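Local coordinates for putative flavoprotein decarboxylase (Streptomyces olivoviridis, PDB 6JLS) that binds flavin mononucleotide and acts as an FMN-dependent cysteine decarboxylase in the biosynthesis of thioviridamide, at residues V59-N62 / S63-F67; D115-V118 / T119-V122; V134-P137 / A138-A141; N148-A151 / L152-E155. All coordinates share one frame; numbering follows the deposited sequence.

Contact 1 (V59-N62 / S63-F67); sequences VTTN and SLRPF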
loop_
_atom_site.group_PDB
_atom_site.type_symbol
_atom_site.label_atom_id
_atom_site.label_comp_id
_atom_site.label_asym_id
_atom_site.label_seq_id
_atom_site.Cartn_x
_atom_site.Cartn_y
_atom_site.Cartn_z
ATOM N N VAL A 59 -8.283 1.712 23.559
ATOM C CA VAL A 59 -8.330 0.304 23.950
ATOM C C VAL A 59 -8.062 -0.535 22.721
ATOM O O VAL A 59 -8.594 -0.251 21.644
ATOM C CB VAL A 59 -9.693 -0.135 24.528
ATOM C CG1 VAL A 59 -9.502 -1.144 25.667
ATOM C CG2 VAL A 59 -10.539 1.040 24.914
ATOM N N THR A 60 -7.281 -1.594 22.886
ATOM C CA THR A 60 -7.131 -2.583 21.831
ATOM C C THR A 60 -8.058 -3.761 22.097
ATOM O O THR A 60 -8.415 -4.049 23.247
ATOM C CB THR A 60 -5.701 -3.073 21.751
ATOM O OG1 THR A 60 -5.448 -3.931 22.875
ATOM C CG2 THR A 60 -4.764 -1.879 21.787
ATOM N N THR A 61 -8.458 -4.438 21.020
ATOM C CA THR A 61 -9.287 -5.618 21.196
ATOM C C THR A 61 -8.506 -6.732 21.872
ATOM O O THR A 61 -9.070 -7.502 22.655
ATOM C CB THR A 61 -9.852 -6.079 19.849
ATOM O OG1 THR A 61 -8.785 -6.254 18.921
ATOM C CG2 THR A 61 -10.793 -5.036 19.298
ATOM N N ASN A 62 -7.203 -6.809 21.620
ATOM C CA ASN A 62 -6.394 -7.849 22.247
ATOM C C ASN A 62 -6.259 -7.648 23.748
ATOM O O ASN A 62 -6.009 -8.617 24.466
ATOM C CB ASN A 62 -5.024 -7.914 21.570
ATOM C CG ASN A 62 -5.071 -8.703 20.289
ATOM O OD1 ASN A 62 -6.149 -9.089 19.845
ATOM N ND2 ASN A 62 -3.915 -8.964 19.691
ATOM N N SER A 63 -6.441 -6.421 24.241
ATOM C CA SER A 63 -6.452 -6.195 25.680
ATOM C C SER A 63 -7.750 -6.656 26.339
ATOM O O SER A 63 -7.754 -6.905 27.553
ATOM C CB SER A 63 -6.223 -4.715 25.971
ATOM O OG SER A 63 -7.398 -3.949 25.766
ATOM N N LEU A 64 -8.844 -6.773 25.574
ATOM C CA LEU A 64 -10.155 -7.200 26.065
ATOM C C LEU A 64 -10.386 -8.699 25.936
ATOM O O LEU A 64 -10.984 -9.308 26.831
ATOM C CB LEU A 64 -11.277 -6.464 25.314
ATOM C CG LEU A 64 -11.333 -4.959 25.588
ATOM C CD1 LEU A 64 -12.000 -4.231 24.429
ATOM C CD2 LEU A 64 -12.043 -4.671 26.909
ATOM N N ARG A 65 -9.919 -9.303 24.843
ATOM C CA ARG A 65 -10.254 -10.694 24.567
ATOM C C ARG A 65 -9.953 -11.643 25.722
ATOM O O ARG A 65 -10.786 -12.536 25.966
ATOM C CB ARG A 65 -9.555 -11.139 23.276
ATOM C CG ARG A 65 -10.469 -11.037 22.068
ATOM C CD ARG A 65 -9.707 -10.861 20.775
ATOM N NE ARG A 65 -10.587 -10.456 19.682
ATOM C CZ ARG A 65 -10.157 -9.905 18.551
ATOM N NH1 ARG A 65 -8.858 -9.691 18.371
ATOM N NH2 ARG A 65 -11.024 -9.562 17.607
ATOM N N PRO A 66 -8.842 -11.518 26.470
ATOM C CA PRO A 66 -8.580 -12.497 27.539
ATOM C C PRO A 66 -9.614 -12.485 28.643
ATOM O O PRO A 66 -9.701 -13.466 29.392
ATOM C CB PRO A 66 -7.194 -12.090 28.069
ATOM C CG PRO A 66 -6.571 -11.301 26.974
ATOM C CD PRO A 66 -7.707 -10.584 26.317
ATOM N N PHE A 67 -10.403 -11.424 28.770
ATOM C CA PHE A 67 -11.382 -11.306 29.844
ATOM C C PHE A 67 -12.813 -11.476 29.373
ATOM O O PHE A 67 -13.735 -11.405 30.194
ATOM C CB PHE A 67 -11.224 -9.952 30.542
ATOM C CG PHE A 67 -9.821 -9.684 30.987
ATOM C CD1 PHE A 67 -9.011 -8.812 30.284
ATOM C CD2 PHE A 67 -9.299 -10.339 32.088
ATOM C CE1 PHE A 67 -7.712 -8.576 30.685
ATOM C CE2 PHE A 67 -8.008 -10.107 32.497
ATOM C CZ PHE A 67 -7.208 -9.224 31.790
HETATM O O HOH W 1 -5.822 -1.415 25.483
#
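Two hydroxyls turn in on each other's backbone at the start of a short helix because T60 OG1 (chi1 73°) and S63 OG (chi1 78°) are both tucked between their own backbone N and carbonyl carbon. T60 is the N-cap, its OG1 accepting from S63 N at 3.0 Å. In return S63 OG donates to T60 O at 2.7 Å, somewhat tilted from the carbonyl plane. A water that accepts from T60 N and donates to S63 OG stands where a direct bond would complete a capping box.

At the next residue, T61 O takes both L64 N and R65 N, the first from above the carbonyl plane. The extended R65 chain runs back beside T61, whose CB sits 4.0 Å above the centre of one guanidinium face, while N62 OD1 takes a weak bond from R65 NH1 (3.1 Å) at the edge. N62 ND2 is bound to W79 O and Q57 OE1 of two other subunits, and T60 OG1 is also hydrogen-bonded to Q57 O of one of them.

In the surrounding fold, L64 lies on V49 and L51 of strand 46-51, V59 and S63 on P33 of helix 32-40, and T61 and R65 on V72 of strand 72-73.

Contact 2 (D115-V118 / T119-V122); sequences DNIV and TQIV. With FMN (flavin mononucleotide), chain B.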
loop_
_atom_site.group_PDB
_atom_site.type_symbol
_atom_site.label_atom_id
_atom_site.label_comp_id
_atom_site.label_asym_id
_atom_site.label_seq_id
_atom_site.Cartn_x
_atom_site.Cartn_y
_atom_site.Cartn_z
ATOM N N ASP A 115 -24.782 4.963 13.364
ATOM C CA ASP A 115 -23.867 4.804 12.244
ATOM C C ASP A 115 -22.669 3.898 12.547
ATOM O O ASP A 115 -21.805 3.731 11.683
ATOM C CB ASP A 115 -23.379 6.177 11.772
ATOM C CG ASP A 115 -22.482 6.864 12.788
ATOM O OD1 ASP A 115 -22.361 6.370 13.930
ATOM O OD2 ASP A 115 -21.888 7.904 12.441
ATOM N N ASN A 116 -22.575 3.334 13.751
ATOM C CA ASN A 116 -21.568 2.325 14.053
ATOM C C ASN A 116 -22.208 1.203 14.852
ATOM O O ASN A 116 -23.352 1.302 15.306
ATOM C CB ASN A 116 -20.363 2.904 14.816
ATOM C CG ASN A 116 -20.760 3.628 16.095
ATOM O OD1 ASN A 116 -21.767 3.297 16.739
ATOM N ND2 ASN A 116 -19.972 4.629 16.467
ATOM N N ILE A 117 -21.413 0.151 15.050
ATOM C CA ILE A 117 -21.866 -1.074 15.701
ATOM C C ILE A 117 -22.322 -0.811 17.135
ATOM O O ILE A 117 -23.302 -1.402 17.597
ATOM C CB ILE A 117 -20.745 -2.132 15.616
ATOM C CG1 ILE A 117 -21.044 -3.123 14.488
ATOM C CG2 ILE A 117 -20.519 -2.842 16.933
ATOM C CD1 ILE A 117 -21.090 -2.486 13.120
ATOM N N VAL A 118 -21.648 0.087 17.859
ATOM C CA VAL A 118 -22.064 0.373 19.235
ATOM C C VAL A 118 -23.465 1.001 19.262
ATOM O O VAL A 118 -24.351 0.545 20.003
ATOM C CB VAL A 118 -21.028 1.257 19.952
ATOM C CG1 VAL A 118 -21.649 1.884 21.217
ATOM C CG2 VAL A 118 -19.801 0.424 20.334
ATOM N N THR A 119 -23.691 2.050 18.462
ATOM C CA THR A 119 -25.006 2.687 18.454
ATOM C C THR A 119 -26.081 1.763 17.898
ATOM O O THR A 119 -27.239 1.844 18.328
ATOM C CB THR A 119 -24.975 3.992 17.654
ATOM O OG1 THR A 119 -24.369 3.756 16.370
ATOM C CG2 THR A 119 -24.187 5.064 18.410
ATOM N N GLN A 120 -25.728 0.881 16.952
ATOM C CA GLN A 120 -26.708 -0.081 16.450
ATOM C C GLN A 120 -27.098 -1.089 17.525
ATOM O O GLN A 120 -28.267 -1.491 17.614
ATOM C CB GLN A 120 -26.163 -0.804 15.226
ATOM C CG GLN A 120 -26.143 0.032 13.973
ATOM C CD GLN A 120 -25.284 -0.610 12.917
ATOM O OE1 GLN A 120 -25.424 -1.795 12.637
ATOM N NE2 GLN A 120 -24.351 0.156 12.357
ATOM N N ILE A 121 -26.133 -1.515 18.350
ATOM C CA ILE A 121 -26.450 -2.446 19.428
ATOM C C ILE A 121 -27.429 -1.814 20.412
ATOM O O ILE A 121 -28.407 -2.445 20.824
ATOM C CB ILE A 121 -25.165 -2.919 20.124
ATOM C CG1 ILE A 121 -24.478 -4.017 19.292
ATOM C CG2 ILE A 121 -25.478 -3.447 21.522
ATOM C CD1 ILE A 121 -23.004 -4.255 19.678
ATOM N N VAL A 122 -27.189 -0.564 20.803
ATOM C CA VAL A 122 -28.066 0.084 21.774
ATOM C C VAL A 122 -29.461 0.249 21.191
ATOM O O VAL A 122 -30.461 -0.105 21.826
ATOM C CB VAL A 122 -27.478 1.437 22.226
ATOM C CG1 VAL A 122 -28.504 2.221 23.096
ATOM C CG2 VAL A 122 -26.185 1.221 22.992
HETATM N N1 FMN B . -29.959 -0.313 9.450
HETATM C C2 FMN B . -31.249 0.074 9.162
HETATM O O2 FMN B . -31.650 1.170 9.543
HETATM N N3 FMN B . -32.087 -0.769 8.461
HETATM C C4 FMN B . -31.641 -2.004 8.037
HETATM O O4 FMN B . -32.385 -2.761 7.408
HETATM C C4A FMN B . -30.339 -2.393 8.326
HETATM N N5 FMN B . -29.881 -3.627 7.906
HETATM C C5A FMN B . -28.593 -4.025 8.191
HETATM C C6 FMN B . -28.164 -5.274 7.759
HETATM C C7 FMN B . -26.863 -5.694 8.032
HETATM C C7M FMN B . -26.422 -7.054 7.555
HETATM C C8 FMN B . -25.986 -4.852 8.746
HETATM C C8M FMN B . -24.579 -5.299 9.042
HETATM C C9 FMN B . -26.428 -3.595 9.179
HETATM C C9A FMN B . -27.735 -3.181 8.901
HETATM N N10 FMN B . -28.197 -1.940 9.322
HETATM C C10 FMN B . -29.493 -1.545 9.035
HETATM C "C1'" FMN B . -27.286 -1.009 10.069
HETATM C "C2'" FMN B . -26.768 0.055 9.087
HETATM O "O2'" FMN B . -25.998 -0.509 8.039
HETATM C "C3'" FMN B . -25.947 1.122 9.798
HETATM O "O3'" FMN B . -26.813 1.875 10.613
HETATM C "C4'" FMN B . -25.253 2.007 8.764
HETATM O "O4'" FMN B . -24.307 2.898 9.330
HETATM C "C5'" FMN B . -26.269 2.798 7.953
HETATM O "O5'" FMN B . -25.511 3.647 7.126
HETATM P P FMN B . -26.205 4.604 6.048
HETATM O O1P FMN B . -27.589 4.988 6.540
HETATM O O2P FMN B . -25.372 5.859 5.901
HETATM O O3P FMN B . -26.341 3.873 4.737
#
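Q120 reaches back past the carbonyl of N116 toward the flavin ribityl chain, and can be followed atom by atom. Its CB packs 3.5 Å from N116 O, the acceptor of its own backbone N. With CG anti to the carbonyl carbon (chi1 -74°), the next carbon stays close to that oxygen and also faces FMN O3'. CD then lies 3.5 Å from FMN C1', near where the ribityl chain joins the ring system. At the tip, OE1 is 3.3 Å from the same C1' and accepts a hydrogen bond from H86 NE2, which fixes how the amide is turned; NE2 comes to 3.2 Å from FMN C3'.

The turn behind it is held by N116, the N-cap. Its OD1 accepts from T119 N at 2.9 Å, a nearly straight bond (171°). T119 OG1 is folded in beside its own backbone, 2.7 Å from N116 OD1 and 2.9 Å from N116 O, and its single proton could serve either. On another side of the helix, I117 CG2 meets I121 CD1 at 4.0 Å, and both touch A50 of strand 46-51.

This FMN is also bound by C114 O of the same chain and by T52, T102, A103, T105 and G25 N of another subunit. A side-chain-capped helix facing a flavin held between subunits fits the homo-oligomeric flavin-containing cysteine decarboxylases.

Contact 3 (V134-P137 / A138-A141); sequences VMNP and AMLA. With FMN (flavin mononucleotide), chain C.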
loop_
_atom_site.group_PDB
_atom_site.type_symbol
_atom_site.label_atom_id
_atom_site.label_comp_id
_atom_site.label_asym_id
_atom_site.label_seq_id
_atom_site.Cartn_x
_atom_site.Cartn_y
_atom_site.Cartn_z
ATOM N N VAL A 134 -19.276 10.642 30.070
ATOM C CA VAL A 134 -17.979 11.143 30.503
ATOM C C VAL A 134 -17.592 12.237 29.525
ATOM O O VAL A 134 -17.540 11.996 28.311
ATOM C CB VAL A 134 -16.897 10.044 30.543
ATOM C CG1 VAL A 134 -15.555 10.628 30.935
ATOM C CG2 VAL A 134 -17.284 8.940 31.496
ATOM N N MET A 135 -17.341 13.434 30.041
ATOM C CA MET A 135 -16.880 14.544 29.220
ATOM C C MET A 135 -16.463 15.665 30.161
ATOM O O MET A 135 -16.775 15.639 31.359
ATOM C CB MET A 135 -17.965 15.015 28.240
ATOM C CG MET A 135 -19.239 15.496 28.938
ATOM S SD MET A 135 -20.689 15.638 27.877
ATOM C CE MET A 135 -21.095 13.899 27.663
ATOM N N ASN A 136 -15.735 16.637 29.615
ATOM C CA ASN A 136 -15.394 17.809 30.408
ATOM C C ASN A 136 -16.668 18.577 30.742
ATOM O O ASN A 136 -17.568 18.675 29.902
ATOM C CB ASN A 136 -14.403 18.715 29.668
ATOM C CG ASN A 136 -14.834 19.030 28.245
ATOM O OD1 ASN A 136 -15.338 18.165 27.525
ATOM N ND2 ASN A 136 -14.628 20.274 27.830
ATOM N N PRO A 137 -16.798 19.095 31.965
ATOM C CA PRO A 137 -18.022 19.838 32.313
ATOM C C PRO A 137 -18.251 21.090 31.462
ATOM O O PRO A 137 -19.340 21.663 31.533
ATOM C CB PRO A 137 -17.818 20.174 33.797
ATOM C CG PRO A 137 -16.905 19.077 34.294
ATOM C CD PRO A 137 -15.956 18.833 33.146
ATOM N N ALA A 138 -17.280 21.512 30.646
ATOM C CA ALA A 138 -17.527 22.532 29.629
ATOM C C ALA A 138 -18.457 22.042 28.524
ATOM O O ALA A 138 -18.931 22.858 27.723
ATOM C CB ALA A 138 -16.207 23.002 29.010
ATOM N N MET A 139 -18.721 20.736 28.467
ATOM C CA MET A 139 -19.685 20.144 27.553
ATOM C C MET A 139 -20.958 19.668 28.241
ATOM O O MET A 139 -22.035 19.751 27.646
ATOM C CB MET A 139 -19.049 18.964 26.804
ATOM C CG MET A 139 -18.262 19.362 25.575
ATOM S SD MET A 139 -18.227 18.043 24.323
ATOM C CE MET A 139 -17.191 16.811 25.122
ATOM N N LEU A 140 -20.865 19.196 29.490
ATOM C CA LEU A 140 -22.003 18.553 30.139
ATOM C C LEU A 140 -23.093 19.540 30.540
ATOM O O LEU A 140 -24.230 19.122 30.794
ATOM C CB LEU A 140 -21.525 17.765 31.363
ATOM C CG LEU A 140 -22.500 16.743 31.967
ATOM C CD1 LEU A 140 -22.820 15.644 30.964
ATOM C CD2 LEU A 140 -21.968 16.147 33.264
ATOM N N ALA A 141 -22.781 20.832 30.608
ATOM C CA ALA A 141 -23.782 21.857 30.886
ATOM C C ALA A 141 -24.255 22.580 29.628
ATOM O O ALA A 141 -25.099 23.473 29.729
ATOM C CB ALA A 141 -23.229 22.869 31.894
HETATM N N1 FMN C . -15.259 13.030 24.173
HETATM C C2 FMN C . -16.156 12.825 25.199
HETATM O O2 FMN C . -17.356 12.977 24.990
HETATM N N3 FMN C . -15.706 12.464 26.452
HETATM C C4 FMN C . -14.357 12.300 26.691
HETATM O O4 FMN C . -13.949 11.974 27.808
HETATM C C4A FMN C . -13.453 12.503 25.655
HETATM N N5 FMN C . -12.101 12.340 25.881
HETATM C C5A FMN C . -11.194 12.544 24.863
HETATM C C6 FMN C . -9.840 12.378 25.124
HETATM C C7 FMN C . -8.908 12.574 24.106
HETATM C C7M FMN C . -7.444 12.388 24.414
HETATM C C8 FMN C . -9.340 12.942 22.816
HETATM C C8M FMN C . -8.338 13.154 21.712
HETATM C C9 FMN C . -10.708 13.111 22.562
HETATM C C9A FMN C . -11.637 12.911 23.590
HETATM N N10 FMN C . -12.998 13.075 23.363
HETATM C C10 FMN C . -13.905 12.870 24.390
HETATM C "C1'" FMN C . -13.497 13.449 21.997
HETATM C "C2'" FMN C . -14.026 12.180 21.309
HETATM O "O2'" FMN C . -13.010 11.209 21.116
HETATM C "C3'" FMN C . -14.679 12.498 19.971
HETATM O "O3'" FMN C . -15.868 13.211 20.219
HETATM C "C4'" FMN C . -14.961 11.199 19.217
HETATM O "O4'" FMN C . -15.381 11.405 17.878
HETATM C "C5'" FMN C . -15.998 10.359 19.948
HETATM O "O5'" FMN C . -16.251 9.259 19.107
HETATM P P FMN C . -17.239 8.080 19.544
HETATM O O1P FMN C . -18.299 8.639 20.477
HETATM O O2P FMN C . -17.916 7.526 18.309
HETATM O O3P FMN C . -16.463 7.015 20.275
#
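The flat carboxamide of N136 is turned against two residues of the following helical turn: its OD1 lies 3.3 Å from M139 CE, and its ND2 lies 3.4 Å from A138 CB. M139 CE comes in near the amide plane, beside OD1, while A138 CB and M139 CG both stand off to the same side of that plane. The other flat group is the flavin. Its N3-H points almost straight (174°) at V134 O, a 2.7 Å bond, while M139 CE sits over the ring's O2 at 3.8 Å, raised well above the ring plane.

The bend of M139 at its thioether (chi3 -69°) swings that methyl back between N136 OD1 and M135 CB, 3.7 Å from the latter. M135 crosses M139 at about a right angle and sends its sulfur the other way, SD meeting L140 CD1 at 3.8 Å. In the backbone, N136 O accepts from M139 N at 2.8 Å and, weakly, from L140 N, which closes the turn that runs through P137 and A138. M135 and M139 also lie on A103, and M139 packs on M123 of a neighbouring subunit.

M135, N136 and M139 fall on the M-N-x-x-M part of the PxMNxxM signature of flavin-containing cysteine decarboxylases. Chemically, the loop divides its work: a main-chain carbonyl reads the flavin's N3-H, while two methionines offer pliable apolar surface beside it and the side chains add no charge.

Contact 4 (N148-A151 / L152-E155); sequences NLDA and LRAE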
loop_
_atom_site.group_PDB
_atom_site.type_symbol
_atom_site.label_atom_id
_atom_site.label_comp_id
_atom_site.label_asym_id
_atom_site.label_seq_id
_atom_site.Cartn_x
_atom_site.Cartn_y
_atom_site.Cartn_z
ATOM N N ASN A 148 -29.976 16.126 24.855
ATOM C CA ASN A 148 -29.698 14.755 24.464
ATOM C C ASN A 148 -29.945 13.796 25.624
ATOM O O ASN A 148 -30.527 12.718 25.438
ATOM C CB ASN A 148 -28.263 14.646 23.944
ATOM C CG ASN A 148 -28.088 15.274 22.578
ATOM O OD1 ASN A 148 -29.051 15.442 21.829
ATOM N ND2 ASN A 148 -26.851 15.614 22.237
ATOM N N LEU A 149 -29.512 14.170 26.831
ATOM C CA LEU A 149 -29.781 13.344 28.005
ATOM C C LEU A 149 -31.286 13.228 28.264
ATOM O O LEU A 149 -31.786 12.148 28.613
ATOM C CB LEU A 149 -29.059 13.926 29.219
ATOM C CG LEU A 149 -27.543 14.147 29.083
ATOM C CD1 LEU A 149 -26.962 14.695 30.379
ATOM C CD2 LEU A 149 -26.809 12.862 28.686
ATOM N N ASP A 150 -32.028 14.327 28.075
ATOM C CA ASP A 150 -33.487 14.248 28.127
ATOM C C ASP A 150 -34.013 13.217 27.139
ATOM O O ASP A 150 -34.847 12.375 27.491
ATOM C CB ASP A 150 -34.118 15.609 27.827
ATOM C CG ASP A 150 -33.822 16.657 28.888
ATOM O OD1 ASP A 150 -33.376 16.288 30.003
ATOM O OD2 ASP A 150 -34.054 17.856 28.592
ATOM N N ALA A 151 -33.539 13.268 25.892
ATOM C CA ALA A 151 -34.013 12.315 24.893
ATOM C C ALA A 151 -33.617 10.885 25.268
ATOM O O ALA A 151 -34.415 9.953 25.111
ATOM C CB ALA A 151 -33.476 12.703 23.506
ATOM N N LEU A 152 -32.392 10.693 25.773
ATOM C CA LEU A 152 -31.925 9.352 26.116
ATOM C C LEU A 152 -32.783 8.738 27.205
ATOM O O LEU A 152 -33.051 7.530 27.212
ATOM C CB LEU A 152 -30.463 9.418 26.557
ATOM C CG LEU A 152 -29.554 9.677 25.357
ATOM C CD1 LEU A 152 -28.167 10.046 25.793
ATOM C CD2 LEU A 152 -29.530 8.468 24.437
ATOM N N ARG A 153 -33.245 9.569 28.098
ATOM C CA ARG A 153 -34.033 9.145 29.227
ATOM C C ARG A 153 -35.491 8.906 28.860
ATOM O O ARG A 153 -36.147 8.049 29.466
ATOM C CB ARG A 153 -33.889 10.225 30.271
ATOM C CG ARG A 153 -34.340 9.934 31.606
ATOM C CD ARG A 153 -33.842 11.107 32.366
ATOM N NE ARG A 153 -32.424 10.969 32.676
ATOM C CZ ARG A 153 -31.617 11.996 32.913
ATOM N NH1 ARG A 153 -32.082 13.229 32.823
ATOM N NH2 ARG A 153 -30.344 11.798 33.224
ATOM N N ALA A 154 -35.996 9.640 27.866
ATOM C CA ALA A 154 -37.278 9.326 27.263
ATOM C C ALA A 154 -37.255 7.987 26.531
ATOM O O ALA A 154 -38.304 7.348 26.421
ATOM C CB ALA A 154 -37.687 10.448 26.308
ATOM N N GLU A 155 -36.090 7.562 26.012
ATOM C CA GLU A 155 -35.911 6.224 25.455
ATOM C C GLU A 155 -36.071 5.127 26.493
ATOM O O GLU A 155 -36.114 3.949 26.122
ATOM C CB GLU A 155 -34.517 6.061 24.819
ATOM C CG GLU A 155 -34.275 6.895 23.595
ATOM C CD GLU A 155 -35.122 6.469 22.407
ATOM O OE1 GLU A 155 -35.260 5.256 22.171
ATOM O OE2 GLU A 155 -35.657 7.352 21.706
HETATM O O HOH W 2 -35.678 9.892 22.868
#
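The N-H groups of L152, R153, A154 and E155 each go to the carbonyl four residues earlier, the alpha-helical pattern. L152 folds close over the first rung: CG, anti to its carbonyl carbon (chi1 -72°), comes to 3.2 Å from N148 O, and CD1 continues on to L149 CD2 at 4.3 Å.

R153 leaves on the outer side. Its chain is extended at first and then kinks at chi3 (-80°), which brings the guanidinium back along the helix with L149 O 4.1 Å above one face, toward the rim. NH1 remains 4.4 Å from D150 OD1, too far for a salt bridge, and NH2 has a long, weak ion pair with E161.

At the last rung A151 O takes E155 N at 3.1 Å and a water at 2.6 Å. That water also donates to E155 OE2 at 2.8 Å; the glutamate chain, bent at chi2, curls back to receive it. Two side chains reach across to other subunits: E155 OE2 accepts in addition from A144 N of one, a second donor that helps to hold the carboxylate, and N148 ND2 donates to N111 O of another.

The inner face of helix 143-154 rests on helix 103-110, N148 and A151 on A110 and L152 on L106 and L109, and L152 also touches F157 in the loop that follows.

All four are local contacts at or along a helix, but they differ in depth. Contact 2 is the buried one, about 9 Å from the chain's centre; contact 3 lies on the surface, and contacts 1 and 4 are partly buried on opposite sides of that centre. Contacts 1 and 2 share capped helix starts and back onto strand 46-51; contacts 2, 3 and 4 all lean on helix 103-110, and 3 and 4 touch through L140 CD1 and L149 CD1 (4.3 Å). Contact 2 presents an amide side chain to the ribityl part of one FMN, contact 3 a backbone carbonyl to the ring of another. Contacts 1 and 4 send T60, N62, N148 and E155 to neighbouring subunits.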